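Long-range contacts in TRAP-T family transporter, DctP (Periplasmic binding) subunit (Sulfitobacter sp. NAS-14.1, PDB 4PF8), which is a periplasmic solute-binding protein, here carrying beta-D-galacturonate, and probably delivers this sugar acid to a TRAP transporter for uptake: residues A[42-46]-A[83-87]; A[77-83]-A[237-242]; A[92-98]-A[129-135]. All coordinates share one frame; numbering follows the deposited sequence. Where two conformers were deposited one is given.

The three contacts lie along the mixed five-stranded sheet of one lobe, and each changes character with its place. Interaction 1 is core: helix 37-52 lies on strand 84-88 mainly through apolar side chains. Interaction 2 shares Asp83 with it but sits nearer the surface, where the turn after helix 70-79 meets the end of strand 234-239 by backbone and hydroxyl hydrogen bonds and two waters. Interaction 3, partly buried, is again apolar and joins the loop 92-98 to the end of helix 121-132. Gly85 with Cys237 and Lys240 with Gly134 probably pair by backbone bonds, and Arg78 NE probably bonds Lys133 O, so the contacts abut one another.

Interaction 1 (A[42-46]-A[83-87]); sequences MEAFM and DFGVF
Met42, Phe45 and Met46, three residues on one side of helix 37-52, close round the ring of Phe84, and Met42 goes on to Val86. The helix is the crossover of a beta-alpha-beta unit between parallel strands 26-29 and 59-62. Here it also packs on strand 84-88, the other neighbour of 26-29 in the mixed sheet, and runs roughly antiparallel to it, at 155° between the short axes. The tight end is at Met42, a selenomethionine like Met46. Met42 CG is only 3.4 Å from Val86 CG2, closer than usual for two carbons. A bend at the last torsion of Met42 (chi3 68°) then turns the terminal methyl along the strand, placing Met42 CE 3.7 Å from Phe84 CE2 and over the CA of Gly85. The Phe84 ring is thereby enclosed on both sides of its plane: Met42 CE comes obliquely from one, Phe45 and Met46 from the other. Phe45 CE2 stands over the ring face, 3.8 Å from Phe84 CD2, with the two planes inclined at 56°, neither stacked nor edge-to-face. Met46 makes an oblique Met-aromatic contact, its SE 4.5 Å from the ring centroid of Phe84. Helix 248-282 covers Phe45 through Val254, Ala257 and Ser261. Away from the strand the packing is looser: Glu43 and Ala44 are partly exposed and do not meet it, Glu43 OE2 hydrogen-bonding His63 and Ala44 touching Leu264. The bound galacturonate lies about 7 Å from the Val86 side chain. That side chain is met from the helix side chiefly through Val86 CG2, which also lies 3.6 Å from Met42 SE.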
# COMPACT_ATOMS: atom_id res chain seq x y z
N MSE A 42 -9.45 -3.58 -10.42
CA MSE A 42 -10.69 -2.92 -10.03
C MSE A 42 -11.68 -2.87 -11.17
O MSE A 42 -12.89 -3.05 -10.97
CB MSE A 42 -10.40 -1.50 -9.55
CG MSE A 42 -9.65 -1.47 -8.21
SE MSE A 42 -9.45 0.32 -7.55
CE MSE A 42 -11.29 0.68 -7.17
N GLU A 43 -11.19 -2.62 -12.38
CA GLU A 43 -12.09 -2.59 -13.52
C GLU A 43 -12.67 -3.98 -13.77
O GLU A 43 -13.83 -4.09 -14.14
CB GLU A 43 -11.40 -2.04 -14.76
CG GLU A 43 -11.00 -0.57 -14.60
CD GLU A 43 -12.00 0.43 -15.14
OE1 GLU A 43 -13.18 0.06 -15.38
OE2 GLU A 43 -11.59 1.60 -15.33
N ALA A 44 -11.87 -5.02 -13.55
CA ALA A 44 -12.33 -6.39 -13.77
C ALA A 44 -13.40 -6.74 -12.75
O ALA A 44 -14.37 -7.42 -13.08
CB ALA A 44 -11.18 -7.38 -13.68
N PHE A 45 -13.19 -6.28 -11.52
CA PHE A 45 -14.17 -6.44 -10.45
C PHE A 45 -15.51 -5.82 -10.85
O PHE A 45 -16.55 -6.49 -10.82
CB PHE A 45 -13.65 -5.79 -9.16
CG PHE A 45 -14.70 -5.63 -8.09
CD1 PHE A 45 -15.16 -6.71 -7.38
CD2 PHE A 45 -15.22 -4.37 -7.80
CE1 PHE A 45 -16.13 -6.57 -6.41
CE2 PHE A 45 -16.18 -4.22 -6.82
CZ PHE A 45 -16.65 -5.33 -6.13
N MSE A 46 -15.48 -4.56 -11.24
CA MSE A 46 -16.71 -3.84 -11.55
C MSE A 46 -17.39 -4.45 -12.76
O MSE A 46 -18.62 -4.61 -12.78
CB MSE A 46 -16.39 -2.36 -11.82
CG MSE A 46 -17.61 -1.46 -11.86
SE MSE A 46 -18.55 -1.41 -10.14
CE MSE A 46 -20.13 -2.43 -10.64
N ASP A 83 -18.22 3.94 -2.68
CA ASP A 83 -18.72 2.57 -2.53
C ASP A 83 -17.66 1.50 -2.43
O ASP A 83 -17.82 0.54 -1.70
CB ASP A 83 -19.66 2.23 -3.68
CG ASP A 83 -20.82 3.19 -3.74
OD1 ASP A 83 -21.66 3.12 -2.82
OD2 ASP A 83 -20.85 4.05 -4.66
N PHE A 84 -16.60 1.65 -3.21
CA PHE A 84 -15.50 0.69 -3.17
C PHE A 84 -14.18 1.36 -3.47
O PHE A 84 -14.12 2.49 -3.93
CB PHE A 84 -15.76 -0.52 -4.08
CG PHE A 84 -15.75 -0.24 -5.57
CD1 PHE A 84 -16.81 0.43 -6.19
CD2 PHE A 84 -14.72 -0.72 -6.36
CE1 PHE A 84 -16.81 0.67 -7.56
CE2 PHE A 84 -14.73 -0.49 -7.74
CZ PHE A 84 -15.79 0.20 -8.33
N GLY A 85 -13.09 0.64 -3.19
CA GLY A 85 -11.77 1.17 -3.45
C GLY A 85 -10.72 0.13 -3.24
O GLY A 85 -11.00 -0.93 -2.69
N VAL A 86 -9.52 0.40 -3.72
CA VAL A 86 -8.35 -0.35 -3.27
C VAL A 86 -7.49 0.63 -2.50
O VAL A 86 -7.07 1.66 -3.05
CB VAL A 86 -7.56 -0.97 -4.41
CG1 VAL A 86 -6.24 -1.54 -3.90
CG2 VAL A 86 -8.38 -2.06 -5.09
N PHE A 87 -7.25 0.29 -1.25
CA PHE A 87 -6.49 1.13 -0.34
C PHE A 87 -5.26 0.39 0.18
O PHE A 87 -5.36 -0.76 0.61
CB PHE A 87 -7.31 1.51 0.90
CG PHE A 87 -8.58 2.25 0.62
CD1 PHE A 87 -8.60 3.42 -0.09
CD2 PHE A 87 -9.77 1.80 1.16
CE1 PHE A 87 -9.77 4.10 -0.32
CE2 PHE A 87 -10.96 2.50 0.94
CZ PHE A 87 -10.95 3.64 0.18

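Interaction 2 (A[77-83]-A[237-242]); sequences LRLGIMD and CMSKKT
Ser239 and Thr242 bond Asp83 and Leu77 where strand 234-239 passes into helix 240-244. Ser239 is the N-cap of that helix, its OG taking a weak capping bond from Thr242 N, while Gly80 closes helix 70-79 with a Schellman motif. Ser239 N gives a hydrogen bond of 2.8 Å to Asp83 O, approaching from above the carbonyl plane, and Ser239 OG adds a weak one to Leu77 O. The Asp83 side chain runs out beside Thr242. Asp83 CB stands 4.0 Å from Thr242 OG1 and a little farther from Thr242 CG2; Asp83 CG lies beside the backbone N (chi1 -59°), which turns the carboxylate across the threonine at about a right angle. The two oxygens then part: Asp83 OD1 accepts from Thr242 OG1 at 2.7 Å with its anti lone pair, and OD2 accepts from Arg27 N in strand 26-29. Two elements thus fix the rotation of the carboxylate. Beneath, Leu77 fills the inner side, its CD2 3.6 Å from Ser239 N and close to Met238 O. The carbonyl O of Met82 is buried without a partner in the model. Water 1 links Arg78 O to Lys241 N. Water 2 donates to both Gly80 O and Thr242 OG1, 2.7 Å from the latter.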
# COMPACT_ATOMS: atom_id res chain seq x y z
N LEU A 77 -15.22 6.23 2.28
CA LEU A 77 -15.72 4.87 2.15
C LEU A 77 -16.41 4.43 3.43
O LEU A 77 -17.49 3.83 3.39
CB LEU A 77 -14.57 3.92 1.78
CG LEU A 77 -15.10 2.52 1.45
CD1 LEU A 77 -14.65 2.02 0.08
CD2 LEU A 77 -14.71 1.54 2.55
N ARG A 78 -15.84 4.76 4.58
CA ARG A 78 -16.45 4.43 5.86
C ARG A 78 -17.80 5.10 6.01
O ARG A 78 -18.72 4.54 6.60
CB ARG A 78 -15.54 4.83 7.02
CG ARG A 78 -14.25 4.07 7.08
CD ARG A 78 -13.37 4.57 8.20
NE ARG A 78 -14.01 4.33 9.49
CZ ARG A 78 -13.75 5.02 10.59
NH1 ARG A 78 -12.86 6.00 10.57
NH2 ARG A 78 -14.38 4.72 11.71
N LEU A 79 -17.92 6.31 5.46
CA LEU A 79 -19.16 7.07 5.56
C LEU A 79 -20.20 6.66 4.52
O LEU A 79 -21.35 7.10 4.60
CB LEU A 79 -18.87 8.55 5.39
CG LEU A 79 -18.06 9.23 6.48
CD1 LEU A 79 -17.72 10.64 6.00
CD2 LEU A 79 -18.81 9.28 7.80
N GLY A 80 -19.82 5.84 3.55
CA GLY A 80 -20.72 5.42 2.50
C GLY A 80 -20.83 6.34 1.31
O GLY A 80 -21.68 6.14 0.45
N ILE A 81 -19.95 7.34 1.28
CA ILE A 81 -19.85 8.33 0.21
C ILE A 81 -19.15 7.74 -1.00
O ILE A 81 -19.40 8.15 -2.14
CB ILE A 81 -19.01 9.55 0.71
CG1 ILE A 81 -19.77 10.31 1.79
CG2 ILE A 81 -18.67 10.50 -0.43
CD1 ILE A 81 -18.95 11.36 2.47
N MSE A 82 -18.22 6.82 -0.73
CA MSE A 82 -17.49 6.09 -1.75
C MSE A 82 -17.92 4.64 -1.59
O MSE A 82 -18.00 4.17 -0.46
CB MSE A 82 -15.98 6.17 -1.50
CG MSE A 82 -15.16 5.47 -2.54
SE MSE A 82 -15.12 6.53 -4.16
CE MSE A 82 -14.08 7.98 -3.43
N ASP A 83 -18.22 3.94 -2.68
CA ASP A 83 -18.72 2.57 -2.53
C ASP A 83 -17.66 1.50 -2.43
O ASP A 83 -17.82 0.54 -1.70
CB ASP A 83 -19.66 2.23 -3.68
CG ASP A 83 -20.82 3.19 -3.74
OD1 ASP A 83 -21.66 3.12 -2.82
OD2 ASP A 83 -20.85 4.05 -4.66
N CYS A 237 -11.89 -3.19 -1.14
CA CYS A 237 -12.95 -3.21 -0.16
C CYS A 237 -14.13 -2.38 -0.55
O CYS A 237 -14.09 -1.56 -1.45
CB CYS A 237 -12.45 -2.70 1.16
SG CYS A 237 -11.77 -1.07 1.03
N MSE A 238 -15.19 -2.61 0.19
CA MSE A 238 -16.45 -1.95 -0.05
C MSE A 238 -16.85 -1.24 1.20
O MSE A 238 -16.56 -1.67 2.31
CB MSE A 238 -17.50 -3.00 -0.39
CG MSE A 238 -18.85 -2.47 -0.70
SE MSE A 238 -19.74 -3.67 -1.95
CE MSE A 238 -18.44 -3.50 -3.23
N SER A 239 -17.56 -0.13 1.04
CA SER A 239 -18.25 0.45 2.17
C SER A 239 -19.23 -0.54 2.76
O SER A 239 -20.05 -1.11 2.04
CB SER A 239 -19.03 1.69 1.73
OG SER A 239 -19.89 2.08 2.77
N LYS A 240 -19.16 -0.76 4.07
CA LYS A 240 -20.11 -1.66 4.69
C LYS A 240 -21.55 -1.17 4.51
O LYS A 240 -22.48 -1.98 4.36
CB LYS A 240 -19.76 -1.88 6.17
CG LYS A 240 -20.65 -2.91 6.88
CD LYS A 240 -20.15 -3.18 8.30
CE LYS A 240 -21.28 -3.61 9.24
NZ LYS A 240 -22.10 -4.72 8.72
N LYS A 241 -21.76 0.14 4.53
CA LYS A 241 -23.09 0.67 4.27
C LYS A 241 -23.60 0.21 2.91
O LYS A 241 -24.74 -0.25 2.78
CB LYS A 241 -23.10 2.20 4.37
CG LYS A 241 -22.87 2.67 5.78
CD LYS A 241 -22.57 4.13 5.85
CE LYS A 241 -22.57 4.59 7.28
NZ LYS A 241 -23.94 4.54 7.84
N THR A 242 -22.76 0.33 1.89
CA THR A 242 -23.17 -0.10 0.55
C THR A 242 -23.39 -1.60 0.51
O THR A 242 -24.38 -2.10 -0.01
CB THR A 242 -22.15 0.31 -0.51
OG1 THR A 242 -21.98 1.73 -0.48
CG2 THR A 242 -22.63 -0.11 -1.91
O HOH W 1 -19.47 2.01 5.71
O HOH W 2 -23.47 3.63 0.75

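Interaction 3 (A[92-98]-A[129-135]); sequences MGQAVPA and ALEEKGI
Val96 is the bump of this contact, and the last turn of helix 121-132 supplies the hollow. Both Val96 methyls face the helix end: Val96 CG1 rests over the backbone of Ala129, 3.7 Å from Ala129 O, while Val96 CG2 sinks between Lys133 and Leu130, 3.8 Å from Lys133 CG. Beside it two small side chains meet directly, Ala98 CB 3.6 Å from Ala129 CB. At the buried end the selenomethionine Met92 is bent at two torsions (chi2 76°, chi3 74°), and its SE meets Ile135 CD1 tip to tip at 3.7 Å, with Leu130 CD2 also near. The outer rim is formed by Lys133, whose aliphatic chain slides past Val96 and curls round the carbonyl oxygen of Ala95, Lys133 CE 3.5 Å from Ala95 O. Arg78 of helix 70-79 covers Ala95 and bonds Lys133 O. The helix end shapes part of this hollow: Ile135 N and Lys133 N reach Leu130 O from opposite faces of its plane, and Gly134, at positive phi, bonds back to Glu131 O, the Schellman motif that leads from helix 121-132 into edge strand 135-141.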
# COMPACT_ATOMS: atom_id res chain seq x y z
N MSE A 92 -4.30 3.37 6.34
CA MSE A 92 -5.46 2.83 7.04
C MSE A 92 -5.21 2.73 8.55
O MSE A 92 -6.15 2.61 9.32
CB MSE A 92 -5.79 1.46 6.48
CG MSE A 92 -6.99 0.81 7.07
SE MSE A 92 -8.57 1.61 6.36
CE MSE A 92 -8.60 0.88 4.56
N GLY A 93 -3.96 2.81 8.98
CA GLY A 93 -3.66 2.76 10.41
C GLY A 93 -4.36 3.80 11.28
O GLY A 93 -4.59 3.58 12.47
N GLN A 94 -4.71 4.96 10.73
CA GLN A 94 -5.42 5.96 11.53
C GLN A 94 -6.89 5.59 11.81
O GLN A 94 -7.37 5.71 12.94
CB GLN A 94 -5.33 7.34 10.87
CG GLN A 94 -5.84 8.47 11.74
CD GLN A 94 -5.30 9.83 11.32
OE1 GLN A 94 -4.30 9.92 10.61
NE2 GLN A 94 -5.96 10.89 11.78
N ALA A 95 -7.60 5.13 10.78
CA ALA A 95 -9.00 4.77 10.91
C ALA A 95 -9.16 3.44 11.61
O ALA A 95 -10.14 3.22 12.33
CB ALA A 95 -9.64 4.69 9.54
N VAL A 96 -8.22 2.53 11.35
CA VAL A 96 -8.32 1.15 11.82
C VAL A 96 -7.00 0.75 12.49
O VAL A 96 -6.10 0.22 11.85
CB VAL A 96 -8.63 0.19 10.66
CG1 VAL A 96 -8.95 -1.19 11.23
CG2 VAL A 96 -9.79 0.76 9.83
N PRO A 97 -6.89 1.01 13.79
CA PRO A 97 -5.59 0.83 14.46
C PRO A 97 -4.95 -0.56 14.30
O PRO A 97 -3.73 -0.64 14.22
CB PRO A 97 -5.93 1.13 15.93
CG PRO A 97 -7.06 2.15 15.82
CD PRO A 97 -7.86 1.72 14.65
N ALA A 98 -5.76 -1.62 14.22
CA ALA A 98 -5.19 -2.96 14.06
C ALA A 98 -4.29 -3.08 12.83
O ALA A 98 -3.31 -3.84 12.82
CB ALA A 98 -6.29 -4.01 14.01
N ALA A 129 -11.33 -6.36 11.99
CA ALA A 129 -11.07 -5.00 12.46
C ALA A 129 -11.60 -3.96 11.47
O ALA A 129 -12.16 -2.94 11.86
CB ALA A 129 -9.58 -4.79 12.69
N LEU A 130 -11.41 -4.21 10.18
CA LEU A 130 -11.92 -3.31 9.16
C LEU A 130 -13.45 -3.25 9.20
O LEU A 130 -14.04 -2.19 9.06
CB LEU A 130 -11.44 -3.73 7.78
CG LEU A 130 -9.96 -3.49 7.51
CD1 LEU A 130 -9.46 -4.40 6.38
CD2 LEU A 130 -9.71 -2.03 7.18
N GLU A 131 -14.09 -4.40 9.39
CA GLU A 131 -15.55 -4.44 9.40
C GLU A 131 -16.10 -3.61 10.56
O GLU A 131 -17.15 -2.97 10.43
CB GLU A 131 -16.04 -5.89 9.52
CG GLU A 131 -17.54 -6.04 9.37
CD GLU A 131 -18.03 -7.48 9.56
OE1 GLU A 131 -17.21 -8.35 9.93
OE2 GLU A 131 -19.22 -7.74 9.33
N GLU A 132 -15.40 -3.62 11.69
CA GLU A 132 -15.78 -2.83 12.86
C GLU A 132 -15.75 -1.33 12.60
O GLU A 132 -16.40 -0.54 13.31
CB GLU A 132 -14.87 -3.15 14.03
CG GLU A 132 -15.15 -4.52 14.59
CD GLU A 132 -14.23 -4.88 15.73
OE1 GLU A 132 -13.22 -4.15 15.94
OE2 GLU A 132 -14.50 -5.90 16.39
N LYS A 133 -14.98 -0.94 11.60
CA LYS A 133 -14.86 0.46 11.24
C LYS A 133 -15.62 0.79 9.95
O LYS A 133 -15.39 1.84 9.34
CB LYS A 133 -13.38 0.81 11.09
CG LYS A 133 -12.59 0.72 12.39
CD LYS A 133 -13.17 1.62 13.45
CE LYS A 133 -12.26 1.76 14.67
NZ LYS A 133 -12.02 0.47 15.35
N GLY A 134 -16.51 -0.10 9.51
CA GLY A 134 -17.33 0.19 8.34
C GLY A 134 -16.79 -0.19 6.98
O GLY A 134 -17.22 0.34 5.96
N ILE A 135 -15.84 -1.13 6.94
CA ILE A 135 -15.15 -1.46 5.71
C ILE A 135 -15.19 -2.98 5.52
O ILE A 135 -14.82 -3.72 6.43
CB ILE A 135 -13.68 -1.01 5.79
CG1 ILE A 135 -13.61 0.50 5.96
CG2 ILE A 135 -12.92 -1.44 4.54
CD1 ILE A 135 -12.19 0.99 6.30